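Local coordinates for protein tryptophane-5-halogenase (Microbispora sp. ATCC PTA-5024, PDB 5UAO) that probably catalyses the flavin-dependent chlorination of a tryptophan at its 5-position in a lanthipeptide during biosynthesis of the antibiotic NAI-107, at residues Pro119-Thr124 with Thr143-Leu148; Thr256-Thr261 with Tyr297-Ala302; Gly438-Gly443 with Arg477-Arg482. All coordinates share one frame; numbering follows the deposited sequence.

The three contacts follow one another along the chain of this tryptophan halogenase. Interaction 2 joins two neighbouring strands, 258-264 and 293-299, inside the mixed sheet that also contains strand 116-119, whose last residue opens interaction 1 on one of the two outermost strands of the sheet. The two nevertheless stay about 17 Å apart at their nearest atoms. Interaction 1 ties the loop after that strand to the start of helix 144-151, and interaction 3 pairs two interhelical loops of the helical C-terminal part. These last two touch where W122 CH2 packs 3.4 Å from T442 OG1. Interaction 2 alone borders FAD directly, whereas interaction 3 reaches the second subunit through R477.

Interaction 1. Residues Pro119-Thr124 with Thr143-Leu148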
loop_
_atom_site.group_PDB
_atom_site.type_symbol
_atom_site.label_atom_id
_atom_site.label_comp_id
_atom_site.label_asym_id
_atom_site.label_seq_id
_atom_site.Cartn_x
_atom_site.Cartn_y
_atom_site.Cartn_z
ATOM N N PRO A 119 -5.210 20.847 -9.156
ATOM C CA PRO A 119 -4.409 20.496 -10.297
ATOM C C PRO A 119 -3.841 19.069 -10.241
ATOM O O PRO A 119 -3.810 18.448 -9.198
ATOM C CB PRO A 119 -3.296 21.549 -10.233
ATOM C CG PRO A 119 -3.013 21.607 -8.781
ATOM C CD PRO A 119 -4.369 21.467 -8.098
ATOM N N PHE A 120 -3.327 18.569 -11.362
ATOM C CA PHE A 120 -2.730 17.230 -11.416
ATOM C C PHE A 120 -1.210 17.197 -11.076
ATOM O O PHE A 120 -0.645 16.108 -10.972
ATOM C CB PHE A 120 -2.845 16.674 -12.836
ATOM C CG PHE A 120 -4.217 16.178 -13.218
ATOM C CD1 PHE A 120 -4.837 15.134 -12.492
ATOM C CD2 PHE A 120 -4.852 16.679 -14.349
ATOM C CE1 PHE A 120 -6.118 14.683 -12.858
ATOM C CE2 PHE A 120 -6.089 16.184 -14.767
ATOM C CZ PHE A 120 -6.738 15.200 -14.021
ATOM N N ASP A 121 -0.557 18.354 -10.964
ATOM C CA ASP A 121 0.936 18.434 -11.026
ATOM C C ASP A 121 1.719 18.585 -9.723
ATOM O O ASP A 121 2.903 19.026 -9.709
ATOM C CB ASP A 121 1.342 19.608 -11.869
ATOM C CG ASP A 121 1.016 20.933 -11.208
ATOM O OD1 ASP A 121 0.125 20.988 -10.322
ATOM O OD2 ASP A 121 1.650 21.927 -11.610
ATOM N N TRP A 122 1.084 18.262 -8.627
ATOM C CA TRP A 122 1.845 18.007 -7.424
ATOM C C TRP A 122 3.147 17.271 -7.680
ATOM O O TRP A 122 3.151 16.258 -8.389
ATOM C CB TRP A 122 1.017 17.116 -6.580
ATOM C CG TRP A 122 0.470 17.845 -5.587
ATOM C CD1 TRP A 122 -0.677 18.573 -5.620
ATOM C CD2 TRP A 122 1.057 18.017 -4.309
ATOM N NE1 TRP A 122 -0.866 19.163 -4.393
ATOM C CE2 TRP A 122 0.184 18.827 -3.566
ATOM C CE3 TRP A 122 2.227 17.526 -3.709
ATOM C CZ2 TRP A 122 0.448 19.180 -2.233
ATOM C CZ3 TRP A 122 2.491 17.859 -2.404
ATOM C CH2 TRP A 122 1.603 18.688 -1.669
ATOM N N GLY A 123 4.248 17.750 -7.113
ATOM C CA GLY A 123 5.533 17.172 -7.501
ATOM C C GLY A 123 6.319 18.112 -8.385
ATOM O O GLY A 123 6.841 19.145 -7.873
ATOM N N THR A 124 6.411 17.813 -9.689
ATOM C CA THR A 124 7.220 18.701 -10.590
ATOM C C THR A 124 6.737 20.155 -10.624
ATOM O O THR A 124 7.560 21.091 -10.723
ATOM C CB THR A 124 7.338 18.176 -12.049
ATOM O OG1 THR A 124 7.757 16.805 -12.033
ATOM C CG2 THR A 124 8.337 19.023 -12.878
ATOM N N THR A 143 0.675 25.222 -6.836
ATOM C CA THR A 143 1.454 24.616 -7.899
ATOM C C THR A 143 1.389 25.520 -9.142
ATOM O O THR A 143 0.582 26.447 -9.221
ATOM C CB THR A 143 0.944 23.184 -8.282
ATOM O OG1 THR A 143 -0.216 23.264 -9.111
ATOM C CG2 THR A 143 0.643 22.260 -7.067
ATOM N N LEU A 144 2.240 25.215 -10.128
ATOM C CA LEU A 144 2.243 25.911 -11.414
ATOM C C LEU A 144 0.932 25.670 -12.167
ATOM O O LEU A 144 0.397 26.603 -12.687
ATOM C CB LEU A 144 3.448 25.448 -12.263
ATOM C CG LEU A 144 3.682 26.028 -13.689
ATOM C CD1 LEU A 144 3.752 27.532 -13.677
ATOM C CD2 LEU A 144 4.935 25.468 -14.379
ATOM N N GLN A 145 0.412 24.423 -12.196
ATOM C CA GLN A 145 -0.817 24.173 -12.902
ATOM C C GLN A 145 -1.973 24.904 -12.248
ATOM O O GLN A 145 -2.933 25.330 -12.924
ATOM C CB GLN A 145 -1.136 22.687 -12.982
ATOM C CG GLN A 145 -0.570 21.961 -14.163
ATOM C CD GLN A 145 -1.045 20.510 -14.221
ATOM O OE1 GLN A 145 -1.488 19.925 -13.208
ATOM N NE2 GLN A 145 -0.902 19.904 -15.399
ATOM N N ALA A 146 -1.898 25.080 -10.932
ATOM C CA ALA A 146 -2.959 25.860 -10.257
ATOM C C ALA A 146 -2.971 27.267 -10.772
ATOM O O ALA A 146 -4.051 27.832 -10.971
ATOM C CB ALA A 146 -2.823 25.851 -8.757
ATOM N N MET A 147 -1.783 27.841 -10.992
ATOM C CA MET A 147 -1.673 29.203 -11.608
ATOM C C MET A 147 -2.059 29.234 -13.111
ATOM O O MET A 147 -2.698 30.151 -13.583
ATOM C CB MET A 147 -0.278 29.781 -11.409
ATOM C CG MET A 147 0.115 30.019 -9.964
ATOM S SD MET A 147 1.861 30.426 -9.820
ATOM C CE MET A 147 2.023 30.620 -8.058
ATOM N N LEU A 148 -1.697 28.211 -13.868
ATOM C CA LEU A 148 -2.183 28.118 -15.253
ATOM C C LEU A 148 -3.713 28.075 -15.318
ATOM O O LEU A 148 -4.369 28.837 -16.057
ATOM C CB LEU A 148 -1.529 26.914 -15.921
ATOM C CG LEU A 148 -0.034 27.115 -16.230
ATOM C CD1 LEU A 148 0.714 25.797 -16.247
ATOM C CD2 LEU A 148 0.035 27.772 -17.619
#
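D121, in the loop after strand 116-119, holds the first turn of helix 144-151 with both carboxylate oxygens. T143, the N-cap residue, donates from OG1 to D121 OD1 at 2.6 Å, on the syn lone pair, while Q145 N reaches D121 OD2 at 2.8 Å from above the carboxylate plane. With T143 OG1 lying between the backbone N and the carbonyl carbon (chi1 79°), the same hydroxyl can accept from A146 N, closing the helix end and gripping the loop at once. Packing is tight here: the Q145 chain runs back alongside the carboxylate, Q145 CB 3.2 Å from D121 OD2, its amide plane turned 30° from that of the acid, and P119 CG presses to 3.3 Å from T143 OG1. Q145 OE1 takes a weak bond from F120 N, its NE2 being held by P171 O. The looser side is at W122, a poorly ordered, partly exposed ring with the T143 CG2 methyl over one face, 4.2 Å from W122 CD1. The F120 ring instead extends off to the other side. A carboxylate accepting from a helix N-terminal amide is likely to be stabilised as an anion by the helix dipole.

Interaction 2. Residues Thr256-Thr261 with Tyr297-Ala302; sequences TDAAVT and YVFSSA
The A258 methyl lies over one face of the F299 ring, CB 3.8 Å from its centroid and offset toward the rim. A chi1 of 60° folds the F299 ring back over its own backbone and across to the neighbouring strand, and V260 CG2 comes obliquely to 3.7 Å from F299 CE1. A309 and L325 also pack on this ring. The opposite sheet face carries A259 and V298, and A259 touches FAD. Between these faces the antiparallel strands are laced by paired bonds of V260 and Y297 and by F299 N to A258 O at 2.8 Å. Where strand 258-264 begins and 293-299 ends, a classic beta bulge sets D257 and A258 together opposite F299, and F299 O accepts from both their amides, D257 N at 3.0 Å being the straighter bond. Farther out, D257 OD1 receives S301 N on its syn lone pair and D257 OD2 receives S301 OG, each at 2.7 Å. With an alanine in place of D257, S301 N and OG would probably lose both acceptors and the turn after the strand would be freer to shift. The carboxylate thus fastens S301 by two bonds where the backbone ladder has ended.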
loop_
_atom_site.group_PDB
_atom_site.type_symbol
_atom_site.label_atom_id
_atom_site.label_comp_id
_atom_site.label_asym_id
_atom_site.label_seq_id
_atom_site.Cartn_x
_atom_site.Cartn_y
_atom_site.Cartn_z
ATOM N N THR A 256 -26.657 11.473 -4.846
ATOM C CA THR A 256 -27.199 11.845 -6.157
ATOM C C THR A 256 -27.490 10.621 -7.027
ATOM O O THR A 256 -26.829 9.622 -6.875
ATOM C CB THR A 256 -26.223 12.764 -6.901
ATOM O OG1 THR A 256 -24.959 12.133 -7.018
ATOM C CG2 THR A 256 -26.055 14.064 -6.137
ATOM N N ASP A 257 -28.421 10.718 -7.968
ATOM C CA ASP A 257 -28.793 9.579 -8.771
ATOM C C ASP A 257 -29.243 9.892 -10.175
ATOM O O ASP A 257 -29.753 8.995 -10.871
ATOM C CB ASP A 257 -29.951 8.832 -8.070
ATOM C CG ASP A 257 -31.145 9.732 -7.784
ATOM O OD1 ASP A 257 -31.115 10.979 -7.970
ATOM O OD2 ASP A 257 -32.169 9.180 -7.398
ATOM N N ALA A 258 -29.116 11.154 -10.600
ATOM C CA ALA A 258 -29.574 11.582 -11.909
ATOM C C ALA A 258 -28.734 12.732 -12.391
ATOM O O ALA A 258 -28.150 13.446 -11.579
ATOM C CB ALA A 258 -31.071 11.986 -11.864
ATOM N N ALA A 259 -28.680 12.882 -13.721
ATOM C CA ALA A 259 -28.087 14.036 -14.352
ATOM C C ALA A 259 -28.884 14.500 -15.564
ATOM O O ALA A 259 -29.319 13.707 -16.425
ATOM C CB ALA A 259 -26.673 13.708 -14.792
ATOM N N VAL A 260 -28.999 15.802 -15.685
ATOM C CA VAL A 260 -29.551 16.426 -16.869
ATOM C C VAL A 260 -28.349 17.002 -17.645
ATOM O O VAL A 260 -27.627 17.876 -17.161
ATOM C CB VAL A 260 -30.491 17.604 -16.530
ATOM C CG1 VAL A 260 -30.963 18.255 -17.815
ATOM C CG2 VAL A 260 -31.725 17.120 -15.810
ATOM N N THR A 261 -28.216 16.596 -18.881
ATOM C CA THR A 261 -27.124 17.084 -19.683
ATOM C C THR A 261 -27.524 18.112 -20.746
ATOM O O THR A 261 -28.700 18.165 -21.221
ATOM C CB THR A 261 -26.399 15.899 -20.391
ATOM O OG1 THR A 261 -27.289 15.219 -21.304
ATOM C CG2 THR A 261 -25.863 14.949 -19.355
ATOM N N TYR A 297 -25.864 18.563 -14.867
ATOM C CA TYR A 297 -26.316 18.781 -13.495
ATOM C C TYR A 297 -26.681 17.439 -12.879
ATOM O O TYR A 297 -27.677 16.798 -13.213
ATOM C CB TYR A 297 -27.510 19.717 -13.507
ATOM C CG TYR A 297 -28.110 20.069 -12.206
ATOM C CD1 TYR A 297 -27.524 19.708 -10.991
ATOM C CD2 TYR A 297 -29.240 20.906 -12.166
ATOM C CE1 TYR A 297 -28.102 20.083 -9.790
ATOM C CE2 TYR A 297 -29.779 21.297 -10.971
ATOM C CZ TYR A 297 -29.191 20.927 -9.802
ATOM O OH TYR A 297 -29.751 21.327 -8.602
ATOM N N VAL A 298 -25.766 17.009 -12.037
ATOM C CA VAL A 298 -25.900 15.826 -11.223
ATOM C C VAL A 298 -26.681 16.209 -9.962
ATOM O O VAL A 298 -26.276 17.085 -9.196
ATOM C CB VAL A 298 -24.462 15.307 -10.826
ATOM C CG1 VAL A 298 -24.525 14.216 -9.760
ATOM C CG2 VAL A 298 -23.732 14.743 -12.049
ATOM N N PHE A 299 -27.762 15.533 -9.730
ATOM C CA PHE A 299 -28.685 15.924 -8.619
ATOM C C PHE A 299 -29.248 14.695 -7.905
ATOM O O PHE A 299 -29.233 13.594 -8.471
ATOM C CB PHE A 299 -29.854 16.825 -9.144
ATOM C CG PHE A 299 -30.731 16.211 -10.185
ATOM C CD1 PHE A 299 -30.361 16.220 -11.528
ATOM C CD2 PHE A 299 -31.970 15.714 -9.877
ATOM C CE1 PHE A 299 -31.206 15.687 -12.493
ATOM C CE2 PHE A 299 -32.802 15.133 -10.823
ATOM C CZ PHE A 299 -32.434 15.134 -12.147
ATOM N N SER A 300 -29.795 14.914 -6.692
ATOM C CA SER A 300 -30.672 13.944 -6.004
ATOM C C SER A 300 -32.098 14.095 -6.435
ATOM O O SER A 300 -32.744 15.147 -6.172
ATOM C CB SER A 300 -30.666 14.184 -4.506
ATOM O OG SER A 300 -31.731 13.378 -3.973
ATOM N N SER A 301 -32.635 13.073 -7.089
ATOM C CA SER A 301 -34.021 13.134 -7.561
ATOM C C SER A 301 -35.011 13.213 -6.343
ATOM O O SER A 301 -36.132 13.710 -6.462
ATOM C CB SER A 301 -34.353 11.957 -8.479
ATOM O OG SER A 301 -34.318 10.775 -7.732
ATOM N N ALA A 302 -34.542 12.813 -5.165
ATOM C CA ALA A 302 -35.364 12.959 -3.963
ATOM C C ALA A 302 -35.524 14.431 -3.600
ATOM O O ALA A 302 -36.501 14.816 -2.929
ATOM C CB ALA A 302 -34.737 12.172 -2.826
#

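Interaction 3. Residues Gly438-Gly443 with Arg477-Arg482; sequences GAPLTG and RLLPPR
A439 and L478 form a single backbone bridge between two extended loops, A439 N donating to R477 O and L479 N to A439 O, each at 2.8 Å and nearly straight. G438 leads into this bridge, its CA placed 3.2 Å from R477 O in a CH···O contact. Of the side chains, L479 does most of the filling. A chi1 of -63° brings L479 CG to 3.4 Å from A439 O, and chi2 of 167° then spreads the two methyls to different parts of the facing loop: L479 CD2 comes to 4.0 Å from G438 CA, whereas L479 CD1 reaches the carbonyl carbon of G443, at 3.5 Å, and also approaches P440 O. Both glycines therefore offer bare backbone to this leucine, and a beta carbon at either one would come tight against a methyl. L478 works from beside the bridge, its CD1 set 3.4 Å from A439 O and within looser apolar reach of the P440 ring. The 438-443 loop links helix 429-437 to helix 446-453 in the helical C-terminal part of the halogenase; it takes a cis peptide before P440 and then a short 3-10 turn, 441-443, closed by G443 N bonding to P440 O. Helix 461-471 backs this turn, where D466 receives L441 N and T442 OG1 on its two carboxylate oxygens. At the outer end R482, its chain kinked twice on the way out, turns its guanidinium edge to the same loop, with NH1 3.0 Å from G443 O. R477 heads the other way: its backbone serves the bridge, but its guanidinium forms a salt bridge to D379 of the second subunit, and the side chain also packs on S375 of that subunit.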
loop_
_atom_site.group_PDB
_atom_site.type_symbol
_atom_site.label_atom_id
_atom_site.label_comp_id
_atom_site.label_asym_id
_atom_site.label_seq_id
_atom_site.Cartn_x
_atom_site.Cartn_y
_atom_site.Cartn_z
ATOM N N GLY A 438 -3.057 18.631 12.365
ATOM C CA GLY A 438 -1.939 19.288 11.658
ATOM C C GLY A 438 -1.999 19.125 10.164
ATOM O O GLY A 438 -1.567 18.095 9.606
ATOM N N ALA A 439 -2.512 20.158 9.515
ATOM C CA ALA A 439 -2.732 20.166 8.051
ATOM C C ALA A 439 -1.676 21.035 7.329
ATOM O O ALA A 439 -1.182 22.006 7.886
ATOM C CB ALA A 439 -4.133 20.695 7.766
ATOM N N PRO A 440 -1.309 20.687 6.115
ATOM C CA PRO A 440 -1.763 19.592 5.279
ATOM C C PRO A 440 -1.043 18.301 5.662
ATOM O O PRO A 440 0.117 18.334 6.118
ATOM C CB PRO A 440 -1.280 20.000 3.896
ATOM C CG PRO A 440 -0.060 20.803 4.137
ATOM C CD PRO A 440 -0.243 21.460 5.460
ATOM N N LEU A 441 -1.693 17.181 5.408
ATOM C CA LEU A 441 -1.107 15.898 5.681
ATOM C C LEU A 441 0.112 15.698 4.881
ATOM O O LEU A 441 1.064 15.032 5.325
ATOM C CB LEU A 441 -2.114 14.782 5.353
ATOM C CG LEU A 441 -3.338 14.680 6.266
ATOM C CD1 LEU A 441 -4.437 13.863 5.568
ATOM C CD2 LEU A 441 -2.931 14.085 7.588
ATOM N N THR A 442 0.135 16.239 3.675
ATOM C CA THR A 442 1.349 16.170 2.842
ATOM C C THR A 442 2.546 16.958 3.458
ATOM O O THR A 442 3.653 16.749 3.007
ATOM C CB THR A 442 1.126 16.706 1.407
ATOM O OG1 THR A 442 0.417 17.971 1.420
ATOM C CG2 THR A 442 0.335 15.671 0.625
ATOM N N GLY A 443 2.312 17.802 4.472
ATOM C CA GLY A 443 3.390 18.485 5.197
ATOM C C GLY A 443 3.856 17.761 6.449
ATOM O O GLY A 443 4.828 18.173 7.078
ATOM N N ARG A 477 -5.288 22.781 12.538
ATOM C CA ARG A 477 -4.071 23.470 12.889
ATOM C C ARG A 477 -3.195 23.427 11.675
ATOM O O ARG A 477 -2.817 22.351 11.215
ATOM C CB ARG A 477 -3.332 22.817 14.047
ATOM C CG ARG A 477 -4.060 22.891 15.376
ATOM C CD ARG A 477 -3.158 23.494 16.454
ATOM N NE ARG A 477 -3.391 22.912 17.777
ATOM C CZ ARG A 477 -2.608 22.007 18.374
ATOM N NH1 ARG A 477 -1.508 21.540 17.787
ATOM N NH2 ARG A 477 -2.927 21.560 19.585
ATOM N N LEU A 478 -2.874 24.612 11.147
ATOM C CA LEU A 478 -2.023 24.716 9.980
ATOM C C LEU A 478 -0.595 24.540 10.415
ATOM O O LEU A 478 -0.125 25.178 11.367
ATOM C CB LEU A 478 -2.220 26.065 9.257
ATOM C CG LEU A 478 -1.572 26.134 7.877
ATOM C CD1 LEU A 478 -2.214 25.134 6.923
ATOM C CD2 LEU A 478 -1.646 27.542 7.291
ATOM N N LEU A 479 0.121 23.683 9.724
ATOM C CA LEU A 479 1.491 23.490 10.049
ATOM C C LEU A 479 2.313 24.759 9.721
ATOM O O LEU A 479 2.085 25.462 8.701
ATOM C CB LEU A 479 2.103 22.285 9.328
ATOM C CG LEU A 479 1.548 20.848 9.630
ATOM C CD1 LEU A 479 2.085 19.874 8.580
ATOM C CD2 LEU A 479 1.861 20.364 11.043
ATOM N N PRO A 480 3.330 25.009 10.551
ATOM C CA PRO A 480 4.362 25.958 10.187
ATOM C C PRO A 480 5.067 25.598 8.864
ATOM O O PRO A 480 5.104 24.436 8.491
ATOM C CB PRO A 480 5.344 25.840 11.363
ATOM C CG PRO A 480 5.130 24.468 11.884
ATOM C CD PRO A 480 3.654 24.305 11.801
ATOM N N PRO A 481 5.587 26.604 8.131
ATOM C CA PRO A 481 6.327 26.358 6.900
ATOM C C PRO A 481 7.721 25.865 7.229
ATOM O O PRO A 481 8.228 26.129 8.314
ATOM C CB PRO A 481 6.402 27.758 6.249
ATOM C CG PRO A 481 6.409 28.685 7.407
ATOM C CD PRO A 481 5.532 28.049 8.451
ATOM N N ARG A 482 8.337 25.175 6.290
ATOM C CA ARG A 482 9.629 24.542 6.518
ATOM C C ARG A 482 10.777 25.326 5.862
ATOM O O ARG A 482 11.923 24.886 5.783
ATOM C CB ARG A 482 9.512 23.132 5.983
ATOM C CG ARG A 482 8.410 22.361 6.726
ATOM C CD ARG A 482 8.957 21.360 7.739
ATOM N NE ARG A 482 9.538 20.230 7.020
ATOM C CZ ARG A 482 8.836 19.269 6.416
ATOM N NH1 ARG A 482 7.503 19.258 6.456
ATOM N NH2 ARG A 482 9.477 18.305 5.770
#